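Local coordinates for transcriptional activator PlcR protein (Bacillus thuringiensis, PDB 3U3W), which activates transcription as a quorum-sensing virulence regulator, binding DNA through a helix-turn-helix domain in response to the signal peptide PapR, at residues I10-R14 / R36-G40; Q23-I28 / G51-L56; Y69-K75 / K104-P109; K5-I10 / H62-I68. All coordinates share one frame. Residue numbers count along the deposited sequence, not the author numbering.

Contacts 1, 2 and 4 build the helix-turn-helix domain, and contact 3 begins the passage to the tetratricopeptide-type domain. Contact 1 (helix 4-16 with helix 31-38) and contact 2 (helix 21-25 with helix 46-56) have centres about 12 Å apart and alternate along the chain. Both are nested within the loop closed by contact 4, which brings helix 4-16 against helix 61-65, shares Ile-10 with contact 1 and lies about 9 Å from it, centre to centre. Contact 3 follows in series, its centre about 14 Å from that of contact 4, with Ile-72 packing on Val-66. In space the contacts lead from the DNA-reading helix through the domain core to the start of helix 72-87.

Contact 1 (I10-R14 / R36-G40); sequences IKKIR and RIESG. With nucleotides of chain E; nucleotides of chain F.
A buried, bidentate salt bridge between two helices stands out here: Arg-14 NE donates to Glu-38 OE2 at 2.6 Å and Arg-14 NH1 to Glu-38 OE1 at 2.8 Å, with Arg-14 in chi1 t, chi2 t, chi3 p. Residues 10-14 and 36-38 are helical. The CA atoms of Lys-11 and Glu-38 come within 5.7 Å, so Glu-38 (chi1 m, chi2 t) runs along the Lys-11 backbone, OE2 lying 3.3 Å from Lys-11 CA. Beside the salt bridge, Ile-10 CD1 meets Ile-37 CG2 at 3.6 Å. Gly-40, at phi 88°, closes the last turn in a Schellman motif. Arg-36 points to the DNA: its NH2 donates to N7 of DG5 of chain E (3.0 Å) and O6 of DG13 of chain F (3.2 Å), as expected of a helix-turn-helix recognition helix. Arg-14 NH2 also pairs with a phosphate, linking the salt bridge to the DNA backbone. Around the contact, Arg-14 packs on Leu-24 of helix 21-25, and Ile-37 on Ile-48 and Ile-52 of helix 46-56.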
# COMPACT_ATOMS: atom_id res chain seq x y z
N ILE A 10 9.41 16.81 15.71
CA ILE A 10 10.16 17.56 14.71
C ILE A 10 11.63 17.75 15.11
O ILE A 10 12.53 17.63 14.27
CB ILE A 10 9.49 18.93 14.40
CG1 ILE A 10 8.21 18.71 13.59
CG2 ILE A 10 10.45 19.85 13.67
CD1 ILE A 10 7.46 19.98 13.25
N LYS A 11 11.87 18.03 16.39
CA LYS A 11 13.22 18.24 16.91
C LYS A 11 14.01 16.94 16.91
O LYS A 11 15.20 16.90 16.57
CB LYS A 11 13.16 18.80 18.33
CG LYS A 11 14.51 18.87 19.07
CD LYS A 11 14.33 19.59 20.41
CE LYS A 11 15.66 19.88 21.11
NZ LYS A 11 16.13 18.74 21.95
N LYS A 12 13.34 15.86 17.31
CA LYS A 12 13.92 14.53 17.33
C LYS A 12 14.40 14.12 15.94
O LYS A 12 15.52 13.62 15.79
CB LYS A 12 12.89 13.53 17.90
CG LYS A 12 13.21 12.05 17.70
CD LYS A 12 12.39 11.20 18.67
CE LYS A 12 12.37 9.72 18.29
NZ LYS A 12 11.38 9.42 17.21
N ILE A 13 13.55 14.33 14.94
CA ILE A 13 13.87 13.93 13.57
C ILE A 13 14.89 14.86 12.91
O ILE A 13 15.69 14.42 12.07
CB ILE A 13 12.59 13.81 12.69
CG1 ILE A 13 11.59 12.87 13.34
CG2 ILE A 13 12.93 13.33 11.30
CD1 ILE A 13 10.26 12.82 12.65
N ARG A 14 14.88 16.14 13.28
CA ARG A 14 15.88 17.08 12.79
C ARG A 14 17.27 16.76 13.32
O ARG A 14 18.24 16.85 12.58
CB ARG A 14 15.53 18.53 13.16
CG ARG A 14 16.69 19.50 12.90
CD ARG A 14 16.37 20.94 13.27
NE ARG A 14 16.06 21.12 14.69
CZ ARG A 14 16.96 21.10 15.67
NH1 ARG A 14 16.56 21.29 16.93
NH2 ARG A 14 18.25 20.90 15.40
N ARG A 36 10.26 27.89 17.86
CA ARG A 36 8.96 27.98 18.50
C ARG A 36 8.07 26.78 18.17
O ARG A 36 7.27 26.36 19.00
CB ARG A 36 8.27 29.30 18.15
CG ARG A 36 8.87 30.53 18.80
CD ARG A 36 7.89 31.69 18.73
NE ARG A 36 8.53 33.00 18.73
CZ ARG A 36 8.74 33.73 19.82
NH1 ARG A 36 8.36 33.27 21.01
NH2 ARG A 36 9.32 34.91 19.72
N ILE A 37 8.22 26.24 16.97
CA ILE A 37 7.53 25.01 16.58
C ILE A 37 7.99 23.80 17.41
O ILE A 37 7.17 23.00 17.86
CB ILE A 37 7.68 24.71 15.08
CG1 ILE A 37 6.89 25.73 14.26
CG2 ILE A 37 7.21 23.30 14.74
CD1 ILE A 37 7.20 25.67 12.80
N GLU A 38 9.30 23.68 17.64
CA GLU A 38 9.82 22.56 18.44
C GLU A 38 9.52 22.65 19.94
O GLU A 38 9.52 21.64 20.63
CB GLU A 38 11.33 22.40 18.24
CG GLU A 38 11.74 22.22 16.80
CD GLU A 38 13.23 21.94 16.65
OE1 GLU A 38 14.04 22.34 17.53
OE2 GLU A 38 13.59 21.30 15.63
N SER A 39 9.26 23.86 20.43
CA SER A 39 8.98 24.06 21.85
C SER A 39 7.49 23.89 22.17
O SER A 39 7.09 23.89 23.34
CB SER A 39 9.45 25.44 22.32
OG SER A 39 8.53 26.46 21.96
N GLY A 40 6.67 23.75 21.13
CA GLY A 40 5.25 23.51 21.30
C GLY A 40 4.42 24.78 21.40
O GLY A 40 3.21 24.71 21.59
P DT E 4 12.79 30.76 25.70
OP1 DT E 4 12.86 30.66 27.17
OP2 DT E 4 11.83 29.93 24.93
O5' DT E 4 12.55 32.30 25.35
C5' DT E 4 13.19 33.29 26.15
C4' DT E 4 12.86 34.67 25.63
O4' DT E 4 13.47 34.85 24.33
C3' DT E 4 11.36 34.93 25.42
O3' DT E 4 11.12 36.29 25.68
C2' DT E 4 11.20 34.67 23.94
C1' DT E 4 12.47 35.36 23.47
N1 DT E 4 12.83 35.08 22.07
C2 DT E 4 13.50 36.06 21.38
O2 DT E 4 13.81 37.12 21.90
N3 DT E 4 13.79 35.74 20.08
C4 DT E 4 13.48 34.55 19.43
O4 DT E 4 13.79 34.36 18.26
C5 DT E 4 12.77 33.57 20.21
C7 DT E 4 12.38 32.25 19.61
C6 DT E 4 12.48 33.88 21.49
P DG E 5 9.73 36.76 26.35
OP1 DG E 5 9.85 36.59 27.82
OP2 DG E 5 8.62 36.10 25.64
O5' DG E 5 9.69 38.33 26.04
C5' DG E 5 10.88 39.06 26.31
C4' DG E 5 10.93 40.36 25.52
O4' DG E 5 11.44 40.13 24.18
C3' DG E 5 9.59 41.05 25.36
O3' DG E 5 9.84 42.45 25.33
C2' DG E 5 9.11 40.50 24.02
C1' DG E 5 10.42 40.38 23.24
N9 DG E 5 10.44 39.28 22.29
C8 DG E 5 10.01 37.98 22.49
N7 DG E 5 10.18 37.22 21.44
C5 DG E 5 10.75 38.06 20.50
C6 DG E 5 11.16 37.81 19.18
O6 DG E 5 11.09 36.75 18.55
N1 DG E 5 11.69 38.94 18.57
C2 DG E 5 11.82 40.17 19.16
N2 DG E 5 12.36 41.14 18.41
N3 DG E 5 11.45 40.43 20.40
C4 DG E 5 10.93 39.33 21.00
P DG F 13 8.43 33.27 8.92
OP1 DG F 13 8.55 32.99 7.47
OP2 DG F 13 9.13 32.38 9.89
O5' DG F 13 8.90 34.77 9.20
C5' DG F 13 8.25 35.87 8.57
C4' DG F 13 8.93 37.17 8.98
O4' DG F 13 8.63 37.49 10.36
C3' DG F 13 10.45 37.20 8.86
O3' DG F 13 10.81 38.48 8.38
C2' DG F 13 10.93 36.97 10.29
C1' DG F 13 9.82 37.59 11.13
N9 DG F 13 9.55 36.90 12.39
C8 DG F 13 9.42 35.55 12.60
N7 DG F 13 9.15 35.22 13.84
C5 DG F 13 9.10 36.44 14.49
C6 DG F 13 8.84 36.72 15.85
O6 DG F 13 8.61 35.92 16.77
N1 DG F 13 8.88 38.09 16.09
C2 DG F 13 9.13 39.07 15.14
N2 DG F 13 9.12 40.34 15.57
N3 DG F 13 9.36 38.81 13.86
C4 DG F 13 9.34 37.49 13.61

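Contact 2 (Q23-I28 / G51-L56); sequences QLSENI and GIAAKL
In this helix-turn-helix domain, the end of helix 21-25 and the turn after it rest on helix 46-56, a case of a lysine ammonium gathering carbonyls at a helix terminus. Glu-26 (phi/psi -55/126°) and Asn-27 (68/1°) are the central residues of a type II turn, closed by Ile-28 N to Ser-25 O at 3.0 Å, which brings Ile-28 over the partner helix. Segment 51-56 is helical and opens with Gly-51; Gly-51 CA lies 6.1 Å from Ile-28 CA. A beta carbon here would clash with Ile-28 CG2, and Ile-28 CD1 sits 3.5 Å from Gly-51 C. Next, Ile-52 meets Leu-24 (CG1 to CD1, 4.4 Å), their CA atoms 7.0 Å apart; Ile-52 also packs on Ile-37 of the recognition helix 31-38. Lys-55 (chi1 t, chi2 t, chi3 m, chi4 t) crosses the gap, with CE 3.9 Å from Ile-28 CD1, and Lys-55 NZ donates to Leu-24 O at 3.2 Å and to Glu-26 O at 2.9 Å. Leu-56 (chi1 m, chi2 t) turns CD2 to within 4.0 Å of Leu-24 CD1.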
# COMPACT_ATOMS: atom_id res chain seq x y z
N GLN A 23 19.45 25.41 9.33
CA GLN A 23 19.48 24.58 8.13
C GLN A 23 18.08 24.17 7.71
O GLN A 23 17.72 24.22 6.53
CB GLN A 23 20.33 23.34 8.35
CG GLN A 23 21.81 23.63 8.45
CD GLN A 23 22.63 22.36 8.56
OE1 GLN A 23 22.93 21.90 9.66
NE2 GLN A 23 23.00 21.79 7.41
N LEU A 24 17.30 23.75 8.70
CA LEU A 24 15.95 23.27 8.47
C LEU A 24 15.06 24.40 7.97
O LEU A 24 14.23 24.20 7.08
CB LEU A 24 15.39 22.68 9.77
CG LEU A 24 13.96 22.13 9.76
CD1 LEU A 24 13.75 21.17 8.60
CD2 LEU A 24 13.66 21.46 11.09
N SER A 25 15.24 25.59 8.55
CA SER A 25 14.39 26.73 8.24
C SER A 25 14.57 27.32 6.83
O SER A 25 13.72 28.08 6.37
CB SER A 25 14.55 27.84 9.31
OG SER A 25 15.82 28.47 9.26
N GLU A 26 15.66 26.95 6.16
CA GLU A 26 16.02 27.55 4.87
C GLU A 26 14.94 27.47 3.79
O GLU A 26 14.43 26.39 3.47
CB GLU A 26 17.33 26.95 4.35
CG GLU A 26 18.57 27.51 5.02
CD GLU A 26 19.77 26.58 4.96
OE1 GLU A 26 20.78 26.83 5.67
OE2 GLU A 26 19.71 25.58 4.20
N ASN A 27 14.60 28.62 3.23
CA ASN A 27 13.62 28.71 2.15
C ASN A 27 12.21 28.38 2.61
O ASN A 27 11.27 28.39 1.81
CB ASN A 27 14.03 27.83 0.97
CG ASN A 27 15.29 28.32 0.29
OD1 ASN A 27 15.26 29.30 -0.46
ND2 ASN A 27 16.41 27.65 0.55
N ILE A 28 12.08 28.09 3.90
CA ILE A 28 10.79 27.74 4.48
C ILE A 28 10.30 28.84 5.42
O ILE A 28 9.20 29.36 5.26
CB ILE A 28 10.88 26.40 5.22
CG1 ILE A 28 11.47 25.33 4.31
CG2 ILE A 28 9.51 25.98 5.71
CD1 ILE A 28 11.54 23.95 4.94
N GLY A 51 6.88 22.04 3.96
CA GLY A 51 8.31 22.23 3.82
C GLY A 51 9.14 21.41 4.78
O GLY A 51 10.05 20.69 4.36
N ILE A 52 8.84 21.50 6.07
CA ILE A 52 9.59 20.73 7.07
C ILE A 52 9.49 19.22 6.81
O ILE A 52 10.49 18.50 6.90
CB ILE A 52 9.11 21.04 8.50
CG1 ILE A 52 9.59 22.41 8.93
CG2 ILE A 52 9.58 19.98 9.49
CD1 ILE A 52 8.79 22.97 10.08
N ALA A 53 8.30 18.74 6.46
CA ALA A 53 8.10 17.32 6.18
C ALA A 53 8.91 16.87 4.97
O ALA A 53 9.50 15.79 4.97
CB ALA A 53 6.62 17.01 5.99
N ALA A 54 8.94 17.70 3.94
CA ALA A 54 9.71 17.40 2.75
C ALA A 54 11.22 17.30 3.04
O ALA A 54 11.86 16.29 2.72
CB ALA A 54 9.43 18.43 1.67
N LYS A 55 11.77 18.34 3.64
CA LYS A 55 13.20 18.36 3.94
C LYS A 55 13.62 17.21 4.86
O LYS A 55 14.71 16.67 4.73
CB LYS A 55 13.63 19.72 4.53
CG LYS A 55 15.14 19.95 4.46
CD LYS A 55 15.54 21.39 4.78
CE LYS A 55 14.93 22.38 3.79
NZ LYS A 55 15.38 23.77 4.08
N LEU A 56 12.74 16.84 5.79
CA LEU A 56 13.04 15.77 6.74
C LEU A 56 12.66 14.39 6.18
O LEU A 56 12.95 13.37 6.79
CB LEU A 56 12.33 16.00 8.07
CG LEU A 56 12.63 17.27 8.87
CD1 LEU A 56 11.68 17.38 10.05
CD2 LEU A 56 14.06 17.29 9.34

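Contact 3 (Y69-K75 / K104-P109); sequences YSDIERK and KEEYHP
Tyr-69 lays its ring over the imidazole of His-108 in an offset stack, centroids 4.2 Å apart and planes at 17°. Two CH-pi contacts extend it: Tyr-69 CB stands 3.7 Å from the centroid of the His-108 ring, and His-108 CA 4.2 Å from that of the Tyr-69 ring. The CA atoms of Tyr-69 and His-108 are 6.6 Å apart; Tyr-69 takes chi1 m and His-108 chi1 t. Tyr-69 OH lies 3.5 Å from Pro-109 CD, and Tyr-69 CE1 4.0 Å from Tyr-107 CD2. Tyr-69 and Ser-70 are extended; Asp-71, at positive phi (68°), holds the N-cap position of helix 72-87 without a side-chain cap, its carboxylate going to Arg-74 in a salt bridge (Arg-74 NE to Asp-71 OD2, 2.5 Å). Segment 104-109 connects helix 91-102 to helix 109-125 in the all-helical tetratricopeptide-type region of the RNPP family, so the contact joins the chain leaving the DNA-binding domain to a loop between helices. Glu-105 has positive phi (55°), and His-108 occupies the position just before helix 109-125. Lys-75 NZ, near the imidazole plane, donates to His-108 ND1 at 2.9 Å; it also donates to Ser-70 O at 2.9 Å. Glu-106 OE2 stays 4.2 Å from Arg-74 NH2, and Glu-106 OE1 4.2 Å from Lys-75 NZ, too far for salt bridges. Arg-74 NH1 and Lys-104 NZ, like charges, approach to 3.4 Å; Glu-101 forms salt bridges with both residues.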
# COMPACT_ATOMS: atom_id res chain seq x y z
N TYR A 69 -2.58 12.21 20.54
CA TYR A 69 -2.41 11.07 21.43
C TYR A 69 -0.98 10.51 21.42
O TYR A 69 -0.22 10.72 20.47
CB TYR A 69 -3.46 9.98 21.15
CG TYR A 69 -4.87 10.52 21.09
CD1 TYR A 69 -5.59 10.77 22.25
CD2 TYR A 69 -5.48 10.80 19.87
CE1 TYR A 69 -6.89 11.29 22.21
CE2 TYR A 69 -6.77 11.32 19.81
CZ TYR A 69 -7.47 11.56 20.99
OH TYR A 69 -8.75 12.07 20.94
N SER A 70 -0.64 9.80 22.48
CA SER A 70 0.72 9.36 22.73
C SER A 70 0.99 7.94 22.23
O SER A 70 0.06 7.19 21.92
CB SER A 70 1.03 9.43 24.22
OG SER A 70 0.86 10.75 24.72
N ASP A 71 2.28 7.59 22.15
CA ASP A 71 2.70 6.21 21.96
C ASP A 71 2.32 5.68 20.57
O ASP A 71 2.06 4.49 20.38
CB ASP A 71 2.10 5.35 23.08
CG ASP A 71 3.03 4.24 23.52
OD1 ASP A 71 4.19 4.21 23.06
OD2 ASP A 71 2.59 3.41 24.34
N ILE A 72 2.32 6.59 19.59
CA ILE A 72 1.82 6.32 18.25
C ILE A 72 2.59 5.22 17.49
O ILE A 72 2.00 4.47 16.72
CB ILE A 72 1.78 7.61 17.39
CG1 ILE A 72 0.78 8.62 17.98
CG2 ILE A 72 1.46 7.30 15.94
CD1 ILE A 72 -0.70 8.16 17.97
N GLU A 73 3.90 5.14 17.68
CA GLU A 73 4.67 4.12 16.97
C GLU A 73 4.31 2.74 17.48
O GLU A 73 4.09 1.82 16.70
CB GLU A 73 6.18 4.37 17.11
CG GLU A 73 7.06 3.24 16.55
CD GLU A 73 6.89 3.04 15.05
OE1 GLU A 73 6.38 3.95 14.37
OE2 GLU A 73 7.27 1.95 14.55
N ARG A 74 4.22 2.60 18.80
CA ARG A 74 3.87 1.32 19.39
C ARG A 74 2.43 0.93 18.97
O ARG A 74 2.17 -0.22 18.61
CB ARG A 74 4.03 1.38 20.91
CG ARG A 74 3.62 0.09 21.63
CD ARG A 74 3.54 0.26 23.14
NE ARG A 74 2.37 1.02 23.58
CZ ARG A 74 1.17 0.48 23.80
NH1 ARG A 74 0.97 -0.82 23.59
NH2 ARG A 74 0.16 1.25 24.21
N LYS A 75 1.51 1.88 19.00
CA LYS A 75 0.14 1.58 18.62
C LYS A 75 0.05 1.06 17.18
O LYS A 75 -0.71 0.14 16.89
CB LYS A 75 -0.78 2.79 18.86
CG LYS A 75 -0.97 3.09 20.35
CD LYS A 75 -1.91 4.25 20.59
CE LYS A 75 -1.95 4.64 22.06
NZ LYS A 75 -2.59 5.97 22.25
N LYS A 104 -5.66 -1.41 29.95
CA LYS A 104 -4.89 -0.21 30.27
C LYS A 104 -5.79 1.03 30.31
O LYS A 104 -5.39 2.07 30.83
CB LYS A 104 -3.76 0.01 29.26
CG LYS A 104 -2.72 -1.10 29.21
CD LYS A 104 -1.61 -0.74 28.21
CE LYS A 104 -0.71 -1.94 27.91
NZ LYS A 104 0.26 -1.67 26.80
N GLU A 105 -6.99 0.92 29.75
CA GLU A 105 -7.98 1.99 29.83
C GLU A 105 -7.49 3.36 29.34
O GLU A 105 -7.97 4.39 29.81
CB GLU A 105 -8.46 2.12 31.28
CG GLU A 105 -9.03 0.83 31.85
CD GLU A 105 -10.31 0.42 31.17
OE1 GLU A 105 -11.00 1.32 30.63
OE2 GLU A 105 -10.63 -0.79 31.18
N GLU A 106 -6.54 3.37 28.40
CA GLU A 106 -6.04 4.63 27.85
C GLU A 106 -7.09 5.31 26.96
O GLU A 106 -7.87 4.65 26.29
CB GLU A 106 -4.75 4.40 27.05
CG GLU A 106 -3.63 3.73 27.87
CD GLU A 106 -2.30 3.65 27.12
OE1 GLU A 106 -2.20 4.21 26.01
OE2 GLU A 106 -1.35 3.03 27.66
N TYR A 107 -7.09 6.64 26.97
CA TYR A 107 -8.02 7.41 26.15
C TYR A 107 -7.44 7.69 24.76
O TYR A 107 -6.44 8.40 24.62
CB TYR A 107 -8.42 8.72 26.82
CG TYR A 107 -9.48 9.49 26.05
CD1 TYR A 107 -10.78 9.01 25.96
CD2 TYR A 107 -9.18 10.70 25.42
CE1 TYR A 107 -11.76 9.71 25.26
CE2 TYR A 107 -10.16 11.40 24.72
CZ TYR A 107 -11.44 10.90 24.65
OH TYR A 107 -12.43 11.57 23.96
N HIS A 108 -8.10 7.14 23.75
CA HIS A 108 -7.72 7.33 22.36
C HIS A 108 -8.81 6.70 21.50
O HIS A 108 -8.67 5.56 21.07
CB HIS A 108 -6.37 6.68 22.06
CG HIS A 108 -5.85 6.98 20.69
ND1 HIS A 108 -4.57 6.68 20.30
CD2 HIS A 108 -6.45 7.56 19.62
CE1 HIS A 108 -4.40 7.06 19.04
NE2 HIS A 108 -5.52 7.60 18.60
N PRO A 109 -9.91 7.44 21.27
CA PRO A 109 -11.14 6.84 20.74
C PRO A 109 -10.93 5.92 19.54
O PRO A 109 -11.43 4.79 19.57
CB PRO A 109 -12.00 8.06 20.37
CG PRO A 109 -11.52 9.14 21.29
CD PRO A 109 -10.03 8.89 21.48

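Contact 4 (K5-I10 / H62-I68); sequences KLGSEI and HFYEVLI
Helix 4-16, the first of the helix-turn-helix domain, receives helix 61-65 and the turn that follows it, in a contact centred on Leu-6, Glu-9 and Phe-63, the three residues most buried by it. Segment 5-10 is helical throughout; segment 62-68 is helical over 62-65, and the CA atoms of Leu-6 and Leu-67 approach to 5.4 Å. Leu-6 (chi1 t, chi2 p) places CD1 3.5 Å from Phe-63 CD1 and CD2 4.0 Å from Leu-67 CD1, so one leucine spans both the helix and the turn. Phe-63 (chi1 m) also receives Ile-10, whose CG1 lies 3.7 Å from Phe-63 CE1, and beyond the contact packs on Leu-49 and Ala-53 of helix 46-56, joining the domain core. At the helix start Lys-5 CB sits 3.5 Å from Val-66 O. The same region faces the dimer partner: Leu-6 and Leu-67 pack on Met-46 of the second subunit, and Tyr-64 hydrogen-bonds through its hydroxyl to Tyr-64 of that subunit. Glu-9 (chi1 t, chi2 p) lies over Val-66, with its CG 4.1 Å from Val-66 CG2, and its carboxylate meets the edge of the His-62 ring, where His-62 NE2 donates to Glu-9 OE2 at 2.7 Å.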
# COMPACT_ATOMS: atom_id res chain seq x y z
N LYS A 5 3.92 17.62 21.71
CA LYS A 5 4.29 16.33 21.13
C LYS A 5 4.78 16.48 19.68
O LYS A 5 5.81 15.90 19.31
CB LYS A 5 3.13 15.33 21.17
CG LYS A 5 2.57 15.02 22.56
CD LYS A 5 1.59 13.86 22.48
CE LYS A 5 0.97 13.56 23.84
NZ LYS A 5 0.20 14.72 24.37
N LEU A 6 4.05 17.25 18.87
CA LEU A 6 4.50 17.58 17.51
C LEU A 6 5.89 18.19 17.53
O LEU A 6 6.78 17.74 16.81
CB LEU A 6 3.53 18.54 16.81
CG LEU A 6 3.95 19.03 15.42
CD1 LEU A 6 4.24 17.87 14.50
CD2 LEU A 6 2.89 19.93 14.80
N GLY A 7 6.07 19.20 18.38
CA GLY A 7 7.33 19.91 18.51
C GLY A 7 8.55 19.03 18.67
O GLY A 7 9.52 19.16 17.91
N SER A 8 8.53 18.12 19.65
CA SER A 8 9.71 17.30 19.91
C SER A 8 9.89 16.16 18.90
O SER A 8 10.99 15.63 18.75
CB SER A 8 9.70 16.76 21.34
OG SER A 8 8.42 16.27 21.69
N GLU A 9 8.82 15.80 18.22
CA GLU A 9 8.92 14.88 17.10
C GLU A 9 9.69 15.54 15.95
O GLU A 9 10.55 14.92 15.30
CB GLU A 9 7.53 14.43 16.65
CG GLU A 9 7.54 13.34 15.59
CD GLU A 9 8.11 12.02 16.11
OE1 GLU A 9 8.34 11.91 17.34
OE2 GLU A 9 8.33 11.10 15.29
N ILE A 10 9.41 16.81 15.71
CA ILE A 10 10.16 17.56 14.71
C ILE A 10 11.63 17.75 15.11
O ILE A 10 12.53 17.63 14.27
CB ILE A 10 9.49 18.93 14.40
CG1 ILE A 10 8.21 18.71 13.59
CG2 ILE A 10 10.45 19.85 13.67
CD1 ILE A 10 7.46 19.98 13.25
N HIS A 62 2.28 11.74 9.37
CA HIS A 62 3.00 11.44 10.60
C HIS A 62 2.86 12.55 11.62
O HIS A 62 2.68 12.30 12.81
CB HIS A 62 4.47 11.18 10.32
CG HIS A 62 5.26 10.86 11.55
ND1 HIS A 62 4.92 9.82 12.40
CD2 HIS A 62 6.35 11.44 12.09
CE1 HIS A 62 5.78 9.78 13.40
NE2 HIS A 62 6.66 10.74 13.24
N PHE A 63 2.96 13.79 11.18
CA PHE A 63 2.88 14.89 12.12
C PHE A 63 1.47 15.06 12.65
O PHE A 63 1.26 15.50 13.79
CB PHE A 63 3.43 16.17 11.50
CG PHE A 63 4.86 16.05 11.10
CD1 PHE A 63 5.84 15.87 12.06
CD2 PHE A 63 5.23 16.08 9.77
CE1 PHE A 63 7.16 15.74 11.69
CE2 PHE A 63 6.55 15.95 9.40
CZ PHE A 63 7.51 15.78 10.36
N TYR A 64 0.49 14.69 11.84
CA TYR A 64 -0.87 14.70 12.33
C TYR A 64 -1.12 13.55 13.32
O TYR A 64 -1.75 13.76 14.36
CB TYR A 64 -1.86 14.68 11.18
CG TYR A 64 -1.98 16.02 10.51
CD1 TYR A 64 -2.94 16.94 10.92
CD2 TYR A 64 -1.11 16.39 9.49
CE1 TYR A 64 -3.04 18.19 10.32
CE2 TYR A 64 -1.21 17.63 8.88
CZ TYR A 64 -2.18 18.52 9.30
OH TYR A 64 -2.27 19.75 8.70
N GLU A 65 -0.60 12.37 13.02
CA GLU A 65 -0.76 11.22 13.91
C GLU A 65 -0.30 11.54 15.34
O GLU A 65 -1.04 11.30 16.30
CB GLU A 65 0.00 10.01 13.38
CG GLU A 65 -0.67 9.35 12.20
CD GLU A 65 0.19 8.26 11.57
OE1 GLU A 65 1.43 8.30 11.75
OE2 GLU A 65 -0.37 7.37 10.89
N VAL A 66 0.91 12.07 15.47
CA VAL A 66 1.46 12.34 16.79
C VAL A 66 0.92 13.61 17.41
O VAL A 66 1.29 13.98 18.53
CB VAL A 66 2.98 12.40 16.73
CG1 VAL A 66 3.53 11.09 16.21
CG2 VAL A 66 3.42 13.56 15.85
N LEU A 67 0.01 14.28 16.71
CA LEU A 67 -0.50 15.57 17.16
C LEU A 67 -1.19 15.55 18.53
O LEU A 67 -0.97 16.45 19.35
CB LEU A 67 -1.42 16.19 16.10
CG LEU A 67 -1.83 17.65 16.30
CD1 LEU A 67 -0.63 18.56 16.14
CD2 LEU A 67 -2.93 18.02 15.32
N ILE A 68 -2.01 14.55 18.79
CA ILE A 68 -2.87 14.57 19.98
C ILE A 68 -2.61 13.45 21.00
O ILE A 68 -2.43 13.72 22.20
CB ILE A 68 -4.38 14.59 19.61
CG1 ILE A 68 -4.70 15.79 18.70
CG2 ILE A 68 -5.25 14.59 20.87
CD1 ILE A 68 -6.17 15.92 18.34